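Local coordinates for DNA replication factor Cdt1 (Mus musculus, PDB 3A4C), which licenses DNA replication by cooperating with CDC6 and the origin recognition complex to load MCM onto DNA, and also promotes stable kinetochore-microtubule attachment in mitosis, at residues 42-47 with 51-56; 20-25 with 69-74; 10-15 with 99-104; 34-39 with 59-64. One frame throughout, in Å; residues are numbered along the deposited sequence.

This chain is the C-terminal, winged-helix domain of Cdt1, and its four contacts are nested one inside the next, with no crossing. From the N terminus, helix 3-27 supplies 10-15 and then 20-25; 34-39 spans the end of strand 33-35 and the start of helix 36-45, and 42-47 its C-terminal part. The return path begins at once: interaction 1 closes the shortest loop, onto 51-56, and interaction 4 the next, between helices 36-45 and 53-66. Interaction 2 brings strand 71-76 and the residues before it back to helix 3-27. Interaction 3, outermost, ties that helix to helix 90-104. Interactions 2 and 4, with centres about 7 Å apart, share the core; interactions 1 and 3 lie farther out.

Interaction 1: 42-47 with 51-56; sequences RMVDSC and LSPGEM
The apolar part of this contact centres on Val-44 and Met-56, whose side chains slide past each other in opposite directions. Val-44 CG1 lies 3.7 Å from Met-56 CE, and the same methyl rests over the start of the second helix, 4.0 Å from Pro-53 CA. Met-56 can fold back in this way because its chain bends at both chi2 and chi3. Its sulfur also receives Met-43, which crosses it at about a right angle with CE 3.8 Å from Met-56 SD. Leu-18 and Leu-22 of helix 3-27 touch this methionine pair, Leu-18 against Met-56 and Leu-22 against Met-43.

No polar bond joins 42-47 to 51-56; several form inside each segment. Ser-52 and Glu-55 form a capping box: Glu-55 N donates to Ser-52 OG at 3.1 Å, and Ser-52 N donates to Glu-55 OE2 at 2.9 Å with an N-H...O angle of 167°. The latter N-H meets the anti side of the carboxylate, 34° out of its plane. These reciprocal bonds hold the first turn of helix 53-66, against which Val-44 CG1 packs. In 42-47, Ser-46 OG donates to Arg-42 O at 2.7 Å.

Two helices joined by a short loop and packed mainly through Val-44, Met-43 and Met-56 form an arrangement consistent with the helix-turn-helix part of the winged-helix fold.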
loop_
_atom_site.group_PDB
_atom_site.type_symbol
_atom_site.label_atom_id
_atom_site.label_comp_id
_atom_site.label_asym_id
_atom_site.label_seq_id
_atom_site.Cartn_x
_atom_site.Cartn_y
_atom_site.Cartn_z
ATOM N N ARG A 42 -6.576 -9.060 4.732
ATOM C CA ARG A 42 -7.594 -8.107 5.149
ATOM C C ARG A 42 -7.920 -7.099 4.045
ATOM O O ARG A 42 -9.072 -6.701 3.874
ATOM C CB ARG A 42 -7.156 -7.391 6.424
ATOM C CG ARG A 42 -7.152 -8.313 7.615
ATOM C CD ARG A 42 -6.869 -7.585 8.906
ATOM N NE ARG A 42 -6.590 -8.552 9.966
ATOM C CZ ARG A 42 -6.328 -8.229 11.226
ATOM N NH1 ARG A 42 -6.335 -6.962 11.604
ATOM N NH2 ARG A 42 -6.064 -9.178 12.106
ATOM N N MET A 43 -6.906 -6.689 3.294
ATOM C CA MET A 43 -7.125 -5.718 2.234
ATOM C C MET A 43 -7.942 -6.312 1.094
ATOM O O MET A 43 -8.886 -5.698 0.624
ATOM C CB MET A 43 -5.795 -5.183 1.710
ATOM C CG MET A 43 -5.145 -4.194 2.679
ATOM S SD MET A 43 -3.648 -3.495 2.003
ATOM C CE MET A 43 -4.330 -2.333 0.805
ATOM N N VAL A 44 -7.589 -7.507 0.643
ATOM C CA VAL A 44 -8.366 -8.106 -0.432
ATOM C C VAL A 44 -9.809 -8.342 0.020
ATOM O O VAL A 44 -10.739 -8.200 -0.766
ATOM C CB VAL A 44 -7.732 -9.400 -0.964
ATOM C CG1 VAL A 44 -6.367 -9.099 -1.588
ATOM C CG2 VAL A 44 -7.616 -10.440 0.138
ATOM N N ASP A 45 -10.000 -8.676 1.293
ATOM C CA ASP A 45 -11.348 -8.947 1.802
ATOM C C ASP A 45 -12.153 -7.682 2.090
ATOM O O ASP A 45 -13.353 -7.759 2.354
ATOM C CB ASP A 45 -11.275 -9.733 3.100
ATOM C CG ASP A 45 -10.907 -11.174 2.896
ATOM O OD1 ASP A 45 -10.683 -11.596 1.742
ATOM O OD2 ASP A 45 -10.855 -11.888 3.917
ATOM N N SER A 46 -11.498 -6.529 2.068
ATOM C CA SER A 46 -12.132 -5.278 2.495
ATOM C C SER A 46 -12.724 -4.463 1.352
ATOM O O SER A 46 -13.372 -3.439 1.573
ATOM C CB SER A 46 -11.123 -4.409 3.256
ATOM O OG SER A 46 -10.936 -4.897 4.569
ATOM N N CYS A 47 -12.487 -4.900 0.129
ATOM C CA CYS A 47 -12.970 -4.154 -1.020
ATOM C C CYS A 47 -13.250 -5.123 -2.154
ATOM O O CYS A 47 -13.006 -6.324 -2.025
ATOM C CB CYS A 47 -11.969 -3.062 -1.418
ATOM S SG CYS A 47 -10.380 -3.700 -1.971
ATOM N N LEU A 51 -7.604 -8.230 -7.292
ATOM C CA LEU A 51 -6.260 -8.695 -6.933
ATOM C C LEU A 51 -6.233 -9.912 -6.009
ATOM O O LEU A 51 -7.035 -10.022 -5.084
ATOM C CB LEU A 51 -5.486 -7.551 -6.274
ATOM C CG LEU A 51 -5.234 -6.290 -7.100
ATOM C CD1 LEU A 51 -4.523 -5.263 -6.259
ATOM C CD2 LEU A 51 -4.414 -6.622 -8.340
ATOM N N SER A 52 -5.297 -10.824 -6.264
ATOM C CA SER A 52 -4.980 -11.884 -5.322
ATOM C C SER A 52 -4.164 -11.308 -4.154
ATOM O O SER A 52 -3.642 -10.204 -4.243
ATOM C CB SER A 52 -4.162 -12.974 -6.017
ATOM O OG SER A 52 -2.888 -12.474 -6.403
ATOM N N PRO A 53 -4.054 -12.055 -3.054
ATOM C CA PRO A 53 -3.216 -11.573 -1.952
ATOM C C PRO A 53 -1.772 -11.328 -2.401
ATOM O O PRO A 53 -1.143 -10.381 -1.924
ATOM C CB PRO A 53 -3.267 -12.721 -0.946
ATOM C CG PRO A 53 -4.561 -13.415 -1.236
ATOM C CD PRO A 53 -4.768 -13.298 -2.715
ATOM N N GLY A 54 -1.255 -12.183 -3.285
ATOM C CA GLY A 54 0.091 -12.014 -3.822
ATOM C C GLY A 54 0.234 -10.729 -4.620
ATOM O O GLY A 54 1.231 -10.013 -4.498
ATOM N N GLU A 55 -0.771 -10.429 -5.433
ATOM C CA GLU A 55 -0.780 -9.193 -6.205
ATOM C C GLU A 55 -0.969 -7.990 -5.295
ATOM O O GLU A 55 -0.409 -6.936 -5.543
ATOM C CB GLU A 55 -1.867 -9.229 -7.279
ATOM C CG GLU A 55 -1.585 -10.223 -8.392
ATOM C CD GLU A 55 -2.814 -10.552 -9.222
ATOM O OE1 GLU A 55 -2.654 -11.094 -10.337
ATOM O OE2 GLU A 55 -3.941 -10.282 -8.762
ATOM N N MET A 56 -1.767 -8.153 -4.246
ATOM C CA MET A 56 -1.928 -7.107 -3.240
ATOM C C MET A 56 -0.585 -6.803 -2.567
ATOM O O MET A 56 -0.231 -5.640 -2.362
ATOM C CB MET A 56 -2.982 -7.523 -2.206
ATOM C CG MET A 56 -3.353 -6.440 -1.201
ATOM S SD MET A 56 -4.052 -4.961 -1.973
ATOM C CE MET A 56 -5.692 -5.542 -2.425
#

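Interaction 2: 20-25 with 69-74; sequences RVLRNV and DWLSLH
Leu-22 and Trp-70 approach from opposite directions, one off helix 3-27 and the other from just before strand 71-76. They meet through Leu-22 CD2, which is 3.8 Å from Trp-70 CH2, at the far end of the six-membered ring; the methyl comes in obliquely to the ring plane. With Trp-70 CG anti to the backbone N (chi1 179°), the indole extends toward the helix and presents its benzo end.

Leu-71 comes at the same methyl along another line. Its CD2 is 3.9 Å from Leu-22 CD2 and its CD1 is 4.0 Å from it, so this one methyl sits in the corner made by the indole and the fork of Leu-71, which reach it from directions about at right angles. Arg-23 adds its CB, at the edge of the indole near the ring plane and 4.4 Å from Trp-70 CZ2.

Around the contact, Leu-22 also touches Val-39 of helix 36-45, and Trp-70 packs on Leu-84 and Leu-93. The side chains meet across the two segments through carbon alone, so the contact depends on the fit of shapes and on excluding water. Even Arg-23 contributes only an aliphatic carbon, and its guanidinium leads away from the indole.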
loop_
_atom_site.group_PDB
_atom_site.type_symbol
_atom_site.label_atom_id
_atom_site.label_comp_id
_atom_site.label_asym_id
_atom_site.label_seq_id
_atom_site.Cartn_x
_atom_site.Cartn_y
_atom_site.Cartn_z
ATOM N N ARG A 20 -6.287 3.928 1.122
ATOM C CA ARG A 20 -7.405 4.142 2.025
ATOM C C ARG A 20 -7.849 2.832 2.638
ATOM O O ARG A 20 -8.153 2.778 3.825
ATOM C CB ARG A 20 -8.583 4.825 1.328
ATOM C CG ARG A 20 -9.706 5.195 2.310
ATOM C CD ARG A 20 -10.699 6.173 1.702
ATOM N NE ARG A 20 -10.002 7.213 0.950
ATOM C CZ ARG A 20 -9.563 8.352 1.467
ATOM N NH1 ARG A 20 -9.762 8.626 2.752
ATOM N NH2 ARG A 20 -8.925 9.223 0.690
ATOM N N VAL A 21 -7.890 1.776 1.828
ATOM C CA VAL A 21 -8.242 0.453 2.339
ATOM C C VAL A 21 -7.228 0.056 3.410
ATOM O O VAL A 21 -7.590 -0.413 4.484
ATOM C CB VAL A 21 -8.260 -0.624 1.226
ATOM C CG1 VAL A 21 -8.478 -2.017 1.827
ATOM C CG2 VAL A 21 -9.357 -0.330 0.204
ATOM N N LEU A 22 -5.949 0.250 3.114
ATOM C CA LEU A 22 -4.905 -0.029 4.101
ATOM C C LEU A 22 -5.131 0.747 5.403
ATOM O O LEU A 22 -5.062 0.188 6.504
ATOM C CB LEU A 22 -3.539 0.345 3.520
ATOM C CG LEU A 22 -2.355 0.152 4.461
ATOM C CD1 LEU A 22 -2.329 -1.286 4.930
ATOM C CD2 LEU A 22 -1.045 0.516 3.764
ATOM N N ARG A 23 -5.383 2.047 5.289
ATOM C CA ARG A 23 -5.559 2.844 6.493
ATOM C C ARG A 23 -6.751 2.347 7.309
ATOM O O ARG A 23 -6.689 2.269 8.533
ATOM C CB ARG A 23 -5.724 4.332 6.180
ATOM C CG ARG A 23 -5.521 5.170 7.437
ATOM C CD ARG A 23 -6.467 6.334 7.518
ATOM N NE ARG A 23 -7.768 6.021 6.936
ATOM C CZ ARG A 23 -8.753 6.904 6.832
ATOM N NH1 ARG A 23 -8.571 8.136 7.285
ATOM N NH2 ARG A 23 -9.909 6.563 6.276
ATOM N N ASN A 24 -7.834 2.007 6.627
ATOM C CA ASN A 24 -9.015 1.496 7.318
ATOM C C ASN A 24 -8.785 0.176 8.042
ATOM O O ASN A 24 -9.336 -0.047 9.118
ATOM C CB ASN A 24 -10.193 1.393 6.361
ATOM C CG ASN A 24 -10.920 2.714 6.216
ATOM O OD1 ASN A 24 -12.095 2.759 5.853
ATOM N ND2 ASN A 24 -10.222 3.799 6.515
ATOM N N VAL A 25 -7.979 -0.697 7.447
ATOM C CA VAL A 25 -7.599 -1.945 8.106
ATOM C C VAL A 25 -6.869 -1.646 9.415
ATOM O O VAL A 25 -7.135 -2.269 10.449
ATOM C CB VAL A 25 -6.715 -2.816 7.194
ATOM C CG1 VAL A 25 -5.992 -3.904 8.008
ATOM C CG2 VAL A 25 -7.566 -3.439 6.097
ATOM N N ASP A 69 7.941 7.266 4.435
ATOM C CA ASP A 69 7.753 7.924 5.726
ATOM C C ASP A 69 6.433 7.524 6.384
ATOM O O ASP A 69 6.232 7.735 7.580
ATOM C CB ASP A 69 7.829 9.441 5.572
ATOM C CG ASP A 69 9.240 9.925 5.306
ATOM O OD1 ASP A 69 10.189 9.138 5.523
ATOM O OD2 ASP A 69 9.398 11.089 4.881
ATOM N N TRP A 70 5.533 6.947 5.599
ATOM C CA TRP A 70 4.253 6.502 6.125
ATOM C C TRP A 70 4.282 5.010 6.403
ATOM O O TRP A 70 3.948 4.563 7.496
ATOM C CB TRP A 70 3.140 6.806 5.121
ATOM C CG TRP A 70 1.785 6.354 5.555
ATOM C CD1 TRP A 70 1.207 6.551 6.770
ATOM C CD2 TRP A 70 0.818 5.653 4.757
ATOM N NE1 TRP A 70 -0.060 6.009 6.786
ATOM C CE2 TRP A 70 -0.321 5.455 5.560
ATOM C CE3 TRP A 70 0.810 5.173 3.443
ATOM C CZ2 TRP A 70 -1.458 4.796 5.095
ATOM C CZ3 TRP A 70 -0.325 4.520 2.980
ATOM C CH2 TRP A 70 -1.441 4.339 3.804
ATOM N N LEU A 71 4.689 4.247 5.396
ATOM C CA LEU A 71 4.585 2.793 5.425
ATOM C C LEU A 71 5.953 2.140 5.544
ATOM O O LEU A 71 6.783 2.263 4.645
ATOM C CB LEU A 71 3.894 2.314 4.146
ATOM C CG LEU A 71 3.499 0.846 4.007
ATOM C CD1 LEU A 71 2.708 0.395 5.196
ATOM C CD2 LEU A 71 2.671 0.672 2.743
ATOM N N SER A 72 6.171 1.435 6.651
ATOM C CA SER A 72 7.442 0.782 6.922
ATOM C C SER A 72 7.258 -0.740 6.912
ATOM O O SER A 72 6.221 -1.245 7.332
ATOM C CB SER A 72 7.959 1.241 8.291
ATOM O OG SER A 72 9.373 1.282 8.319
ATOM N N LEU A 73 8.259 -1.459 6.415
ATOM C CA LEU A 73 8.250 -2.919 6.419
ATOM C C LEU A 73 9.446 -3.404 7.216
ATOM O O LEU A 73 10.557 -2.916 7.019
ATOM C CB LEU A 73 8.364 -3.448 4.999
ATOM C CG LEU A 73 7.308 -2.942 4.025
ATOM C CD1 LEU A 73 7.687 -3.334 2.612
ATOM C CD2 LEU A 73 5.972 -3.536 4.407
ATOM N N HIS A 74 9.230 -4.362 8.113
ATOM C CA HIS A 74 10.326 -4.860 8.952
ATOM C C HIS A 74 10.307 -6.384 9.010
ATOM O O HIS A 74 9.356 -6.979 9.480
ATOM C CB HIS A 74 10.228 -4.241 10.358
ATOM C CG HIS A 74 11.321 -4.659 11.300
ATOM N ND1 HIS A 74 12.661 -4.591 10.973
ATOM C CD2 HIS A 74 11.270 -5.104 12.580
ATOM C CE1 HIS A 74 13.386 -5.005 12.001
ATOM N NE2 HIS A 74 12.567 -5.321 12.987
#

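Interaction 3: 10-15 with 99-104; sequences QRLERL and HHVHAE
Glu-104 brings a carboxylate to Leu-12, and that carboxylate is held from outside the two segments: OE2 makes a salt bridge with Arg-8 NH2, one turn before Leu-12 on helix 3-27. The charge thus has a partner of its own, and the leucine meets a group already anchored. Leu-12 CD1 lies 3.9 Å from Glu-104 OE1 and 4.2 Å from Glu-104 CD, in an oblique crossing of the two side chains. Glu-104 is extended beyond CG (chi2 -164°), which carries the carboxylate across to the other helix.

The apolar half of the contact pairs the branches of Leu-12 and Val-101. Leu-12 CD2 faces Val-101 CG2 at 4.3 Å, and Leu-12 CD1 faces Val-101 CG1 at the same 4.3 Å, so the two forks are set methyl to methyl. These spacings are loose for packed carbons, although the CA atoms of Leu-12 and Val-101 are only 7.0 Å apart.

Val-101 also touches Leu-66 near the end of helix 53-66, and Arg-11, next to Leu-12, leans on Lys-58, His-59 and Leu-62 of that helix. The contact therefore joins the first and last helices of the chain, 3-27 and 90-104, beside helix 53-66, its centre about 12 Å from the centre of the chain.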
loop_
_atom_site.group_PDB
_atom_site.type_symbol
_atom_site.label_atom_id
_atom_site.label_comp_id
_atom_site.label_asym_id
_atom_site.label_seq_id
_atom_site.Cartn_x
_atom_site.Cartn_y
_atom_site.Cartn_z
ATOM N N GLN A 10 -0.796 0.603 -14.371
ATOM C CA GLN A 10 -1.970 -0.096 -13.840
ATOM C C GLN A 10 -1.953 -0.139 -12.313
ATOM O O GLN A 10 -2.950 0.150 -11.655
ATOM C CB GLN A 10 -2.044 -1.528 -14.380
ATOM C CG GLN A 10 -2.482 -1.615 -15.844
ATOM C CD GLN A 10 -2.536 -3.040 -16.370
ATOM O OE1 GLN A 10 -2.384 -4.004 -15.617
ATOM N NE2 GLN A 10 -2.755 -3.178 -17.676
ATOM N N ARG A 11 -0.811 -0.512 -11.755
ATOM C CA ARG A 11 -0.666 -0.632 -10.308
ATOM C C ARG A 11 -0.760 0.723 -9.638
ATOM O O ARG A 11 -1.439 0.877 -8.627
ATOM C CB ARG A 11 0.676 -1.289 -9.975
ATOM C CG ARG A 11 0.744 -2.751 -10.406
ATOM C CD ARG A 11 2.127 -3.336 -10.206
ATOM N NE ARG A 11 2.122 -4.796 -10.324
ATOM C CZ ARG A 11 3.163 -5.518 -10.735
ATOM N NH1 ARG A 11 4.295 -4.921 -11.092
ATOM N NH2 ARG A 11 3.070 -6.836 -10.806
ATOM N N LEU A 12 -0.076 1.713 -10.205
ATOM C CA LEU A 12 -0.059 3.054 -9.622
ATOM C C LEU A 12 -1.459 3.659 -9.564
ATOM O O LEU A 12 -1.794 4.420 -8.651
ATOM C CB LEU A 12 0.887 3.971 -10.403
ATOM C CG LEU A 12 2.386 3.659 -10.304
ATOM C CD1 LEU A 12 3.196 4.655 -11.128
ATOM C CD2 LEU A 12 2.838 3.679 -8.860
ATOM N N GLU A 13 -2.284 3.315 -10.540
ATOM C CA GLU A 13 -3.639 3.838 -10.573
ATOM C C GLU A 13 -4.501 3.300 -9.431
ATOM O O GLU A 13 -5.466 3.943 -9.021
ATOM C CB GLU A 13 -4.277 3.597 -11.941
ATOM C CG GLU A 13 -3.795 4.613 -12.978
ATOM C CD GLU A 13 -4.195 4.263 -14.401
ATOM O OE1 GLU A 13 -4.680 3.131 -14.630
ATOM O OE2 GLU A 13 -4.020 5.122 -15.293
ATOM N N ARG A 14 -4.135 2.141 -8.898
ATOM C CA ARG A 14 -4.894 1.541 -7.803
ATOM C C ARG A 14 -4.510 2.091 -6.437
ATOM O O ARG A 14 -5.239 1.904 -5.465
ATOM C CB ARG A 14 -4.693 0.026 -7.777
ATOM C CG ARG A 14 -5.093 -0.691 -9.045
ATOM C CD ARG A 14 -5.069 -2.198 -8.856
ATOM N NE ARG A 14 -5.427 -2.888 -10.092
ATOM C CZ ARG A 14 -4.546 -3.383 -10.954
ATOM N NH1 ARG A 14 -4.966 -3.989 -12.058
ATOM N NH2 ARG A 14 -3.246 -3.278 -10.716
ATOM N N LEU A 15 -3.349 2.730 -6.346
ATOM C CA LEU A 15 -2.758 3.016 -5.037
ATOM C C LEU A 15 -3.539 3.984 -4.142
ATOM O O LEU A 15 -3.610 3.782 -2.929
ATOM C CB LEU A 15 -1.302 3.463 -5.183
ATOM C CG LEU A 15 -0.391 2.349 -5.709
ATOM C CD1 LEU A 15 1.065 2.760 -5.587
ATOM C CD2 LEU A 15 -0.665 1.052 -4.958
ATOM N N HIS A 99 1.424 13.439 -6.329
ATOM C CA HIS A 99 2.572 14.180 -6.848
ATOM C C HIS A 99 3.674 13.241 -7.343
ATOM O O HIS A 99 4.222 13.428 -8.429
ATOM C CB HIS A 99 3.143 15.103 -5.777
ATOM C CG HIS A 99 4.523 15.594 -6.085
ATOM N ND1 HIS A 99 4.760 16.708 -6.863
ATOM C CD2 HIS A 99 5.741 15.109 -5.741
ATOM C CE1 HIS A 99 6.065 16.895 -6.974
ATOM N NE2 HIS A 99 6.682 15.941 -6.298
ATOM N N HIS A 100 4.010 12.246 -6.528
ATOM C CA HIS A 100 5.003 11.249 -6.914
ATOM C C HIS A 100 4.633 10.560 -8.210
ATOM O O HIS A 100 5.460 10.428 -9.114
ATOM C CB HIS A 100 5.150 10.189 -5.824
ATOM C CG HIS A 100 5.668 10.728 -4.532
ATOM N ND1 HIS A 100 6.285 11.957 -4.436
ATOM C CD2 HIS A 100 5.672 10.205 -3.284
ATOM C CE1 HIS A 100 6.645 12.168 -3.181
ATOM N NE2 HIS A 100 6.284 11.120 -2.464
ATOM N N VAL A 101 3.394 10.082 -8.283
ATOM C CA VAL A 101 2.930 9.356 -9.453
ATOM C C VAL A 101 3.000 10.239 -10.690
ATOM O O VAL A 101 3.523 9.827 -11.729
ATOM C CB VAL A 101 1.515 8.798 -9.251
ATOM C CG1 VAL A 101 0.951 8.279 -10.565
ATOM C CG2 VAL A 101 1.533 7.685 -8.181
ATOM N N HIS A 102 2.490 11.461 -10.569
ATOM C CA HIS A 102 2.548 12.421 -11.666
ATOM C C HIS A 102 3.987 12.706 -12.104
ATOM O O HIS A 102 4.281 12.771 -13.299
ATOM C CB HIS A 102 1.860 13.730 -11.273
ATOM C CG HIS A 102 1.921 14.778 -12.342
ATOM N ND1 HIS A 102 1.119 14.741 -13.464
ATOM C CD2 HIS A 102 2.704 15.875 -12.474
ATOM C CE1 HIS A 102 1.396 15.778 -14.234
ATOM N NE2 HIS A 102 2.355 16.482 -13.657
ATOM N N ALA A 103 4.881 12.875 -11.136
ATOM C CA ALA A 103 6.271 13.205 -11.441
ATOM C C ALA A 103 6.991 12.128 -12.245
ATOM O O ALA A 103 7.958 12.432 -12.940
ATOM C CB ALA A 103 7.046 13.542 -10.176
ATOM N N GLU A 104 6.532 10.878 -12.165
ATOM C CA GLU A 104 7.162 9.816 -12.959
ATOM C C GLU A 104 6.934 10.023 -14.455
ATOM O O GLU A 104 7.709 9.536 -15.276
ATOM C CB GLU A 104 6.671 8.425 -12.541
ATOM C CG GLU A 104 7.034 8.069 -11.096
ATOM C CD GLU A 104 6.905 6.580 -10.795
ATOM O OE1 GLU A 104 6.839 5.781 -11.750
ATOM O OE2 GLU A 104 6.877 6.206 -9.600
#

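Interaction 4: 34-39 with 59-64; sequences LTMEVV and HLVLLA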
loop_
_atom_site.group_PDB
_atom_site.type_symbol
_atom_site.label_atom_id
_atom_site.label_comp_id
_atom_site.label_asym_id
_atom_site.label_seq_id
_atom_site.Cartn_x
_atom_site.Cartn_y
_atom_site.Cartn_z
ATOM N N LEU A 34 1.033 -5.243 11.698
ATOM C CA LEU A 34 0.448 -6.508 11.269
ATOM C C LEU A 34 1.395 -7.145 10.270
ATOM O O LEU A 34 2.098 -6.437 9.562
ATOM C CB LEU A 34 -0.902 -6.275 10.588
ATOM C CG LEU A 34 -2.060 -5.747 11.433
ATOM C CD1 LEU A 34 -3.202 -5.331 10.506
ATOM C CD2 LEU A 34 -2.501 -6.795 12.437
ATOM N N THR A 35 1.414 -8.475 10.193
ATOM C CA THR A 35 2.236 -9.131 9.182
ATOM C C THR A 35 1.672 -8.838 7.800
ATOM O O THR A 35 0.466 -8.631 7.653
ATOM C CB THR A 35 2.304 -10.652 9.383
ATOM O OG1 THR A 35 1.012 -11.222 9.143
ATOM C CG2 THR A 35 2.759 -10.980 10.810
ATOM N N MET A 36 2.553 -8.805 6.803
ATOM C CA MET A 36 2.171 -8.612 5.403
ATOM C C MET A 36 1.102 -9.591 4.963
ATOM O O MET A 36 0.164 -9.221 4.270
ATOM C CB MET A 36 3.379 -8.790 4.494
ATOM C CG MET A 36 3.863 -7.527 3.865
ATOM S SD MET A 36 2.643 -6.946 2.677
ATOM C CE MET A 36 3.653 -5.717 1.857
ATOM N N GLU A 37 1.262 -10.852 5.343
ATOM C CA GLU A 37 0.258 -11.855 5.024
ATOM C C GLU A 37 -1.125 -11.445 5.529
ATOM O O GLU A 37 -2.106 -11.498 4.786
ATOM C CB GLU A 37 0.652 -13.202 5.629
ATOM C CG GLU A 37 -0.271 -14.330 5.236
ATOM C CD GLU A 37 0.364 -15.689 5.439
ATOM O OE1 GLU A 37 -0.280 -16.701 5.097
ATOM O OE2 GLU A 37 1.510 -15.741 5.937
ATOM N N VAL A 38 -1.204 -11.049 6.796
ATOM C CA VAL A 38 -2.478 -10.659 7.387
ATOM C C VAL A 38 -3.039 -9.418 6.710
ATOM O O VAL A 38 -4.235 -9.360 6.382
ATOM C CB VAL A 38 -2.355 -10.425 8.903
ATOM C CG1 VAL A 38 -3.581 -9.681 9.435
ATOM C CG2 VAL A 38 -2.189 -11.757 9.622
ATOM N N VAL A 39 -2.175 -8.433 6.489
ATOM C CA VAL A 39 -2.616 -7.173 5.898
ATOM C C VAL A 39 -3.200 -7.436 4.520
ATOM O O VAL A 39 -4.257 -6.908 4.170
ATOM C CB VAL A 39 -1.456 -6.167 5.765
ATOM C CG1 VAL A 39 -1.898 -4.962 4.947
ATOM C CG2 VAL A 39 -0.954 -5.738 7.140
ATOM N N HIS A 59 1.383 -4.456 -4.579
ATOM C CA HIS A 59 0.917 -3.067 -4.489
ATOM C C HIS A 59 1.312 -2.403 -3.183
ATOM O O HIS A 59 1.594 -1.205 -3.151
ATOM C CB HIS A 59 -0.599 -2.986 -4.663
ATOM C CG HIS A 59 -1.050 -3.257 -6.058
ATOM N ND1 HIS A 59 -0.987 -4.511 -6.626
ATOM C CD2 HIS A 59 -1.553 -2.435 -7.009
ATOM C CE1 HIS A 59 -1.439 -4.451 -7.866
ATOM N NE2 HIS A 59 -1.787 -3.202 -8.123
ATOM N N LEU A 60 1.277 -3.166 -2.100
ATOM C CA LEU A 60 1.670 -2.644 -0.796
ATOM C C LEU A 60 3.139 -2.283 -0.798
ATOM O O LEU A 60 3.538 -1.302 -0.186
ATOM C CB LEU A 60 1.424 -3.677 0.304
ATOM C CG LEU A 60 0.078 -3.621 1.023
ATOM C CD1 LEU A 60 -1.032 -3.654 0.012
ATOM C CD2 LEU A 60 -0.042 -4.780 1.993
ATOM N N VAL A 61 3.948 -3.108 -1.458
ATOM C CA VAL A 61 5.372 -2.825 -1.569
ATOM C C VAL A 61 5.602 -1.556 -2.383
ATOM O O VAL A 61 6.448 -0.735 -2.035
ATOM C CB VAL A 61 6.134 -4.000 -2.195
ATOM C CG1 VAL A 61 7.521 -3.554 -2.635
ATOM C CG2 VAL A 61 6.238 -5.155 -1.192
ATOM N N LEU A 62 4.848 -1.385 -3.466
ATOM C CA LEU A 62 4.924 -0.139 -4.236
ATOM C C LEU A 62 4.600 1.058 -3.350
ATOM O O LEU A 62 5.261 2.087 -3.412
ATOM C CB LEU A 62 3.956 -0.172 -5.416
ATOM C CG LEU A 62 4.268 -1.124 -6.566
ATOM C CD1 LEU A 62 3.358 -0.781 -7.762
ATOM C CD2 LEU A 62 5.723 -1.009 -6.961
ATOM N N LEU A 63 3.577 0.913 -2.518
ATOM C CA LEU A 63 3.168 1.979 -1.607
ATOM C C LEU A 63 4.280 2.290 -0.601
ATOM O O LEU A 63 4.531 3.452 -0.257
ATOM C CB LEU A 63 1.912 1.514 -0.871
ATOM C CG LEU A 63 0.747 2.425 -0.509
ATOM C CD1 LEU A 63 0.503 3.542 -1.537
ATOM C CD2 LEU A 63 -0.487 1.536 -0.330
ATOM N N ALA A 64 4.940 1.241 -0.118
ATOM C CA ALA A 64 6.048 1.398 0.826
ATOM C C ALA A 64 7.216 2.116 0.171
ATOM O O ALA A 64 7.952 2.852 0.826
ATOM C CB ALA A 64 6.495 0.032 1.373
#
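Leu-60 and Met-36 interlock by sliding past each other in opposite directions, the methionine methyl reaching the base of the leucine and a leucine methyl lying against the sulfur. The bump from helix 36-45 is the methyl of Met-36: CE fits the notch formed by Leu-60 CB, 3.4 Å away, and Val-61 CG2, 4.0 Å away. The bump from helix 53-66 is Leu-60 CD2, which enters the hollow between Met-36 SD and Val-39 CG1 and lies 3.5 Å from each.

Two of these carbon pairs, CE with CB and CG1 with CD2, are closer than usual van der Waals contact. The torsions agree with a squeezed fit: chi1 is -110° in Met-36 and -92° in Leu-60, both well off a staggered value. The bend of Met-36 at chi2 (-68°) turns its sulfur and methyl toward helix 53-66, although its CB does not point there.

Behind Met-36, Thr-35 caps helix 36-45: its OG1 accepts from Val-38 N at 3.2 Å. Surrounding groups close the pocket, with Leu-73 and Val-82 of the sheet against Met-36, Val-82 also against Val-39, and Met-43 against Leu-60.

Methyls, a methylene and a thioether form this interface, so its chemistry is that of a close-packed core. Dispersion and water exclusion hold helices 36-45 and 53-66 together where they meet the sheet, and the capping bond is consistent with an ordered start to the helix from which Met-36 projects.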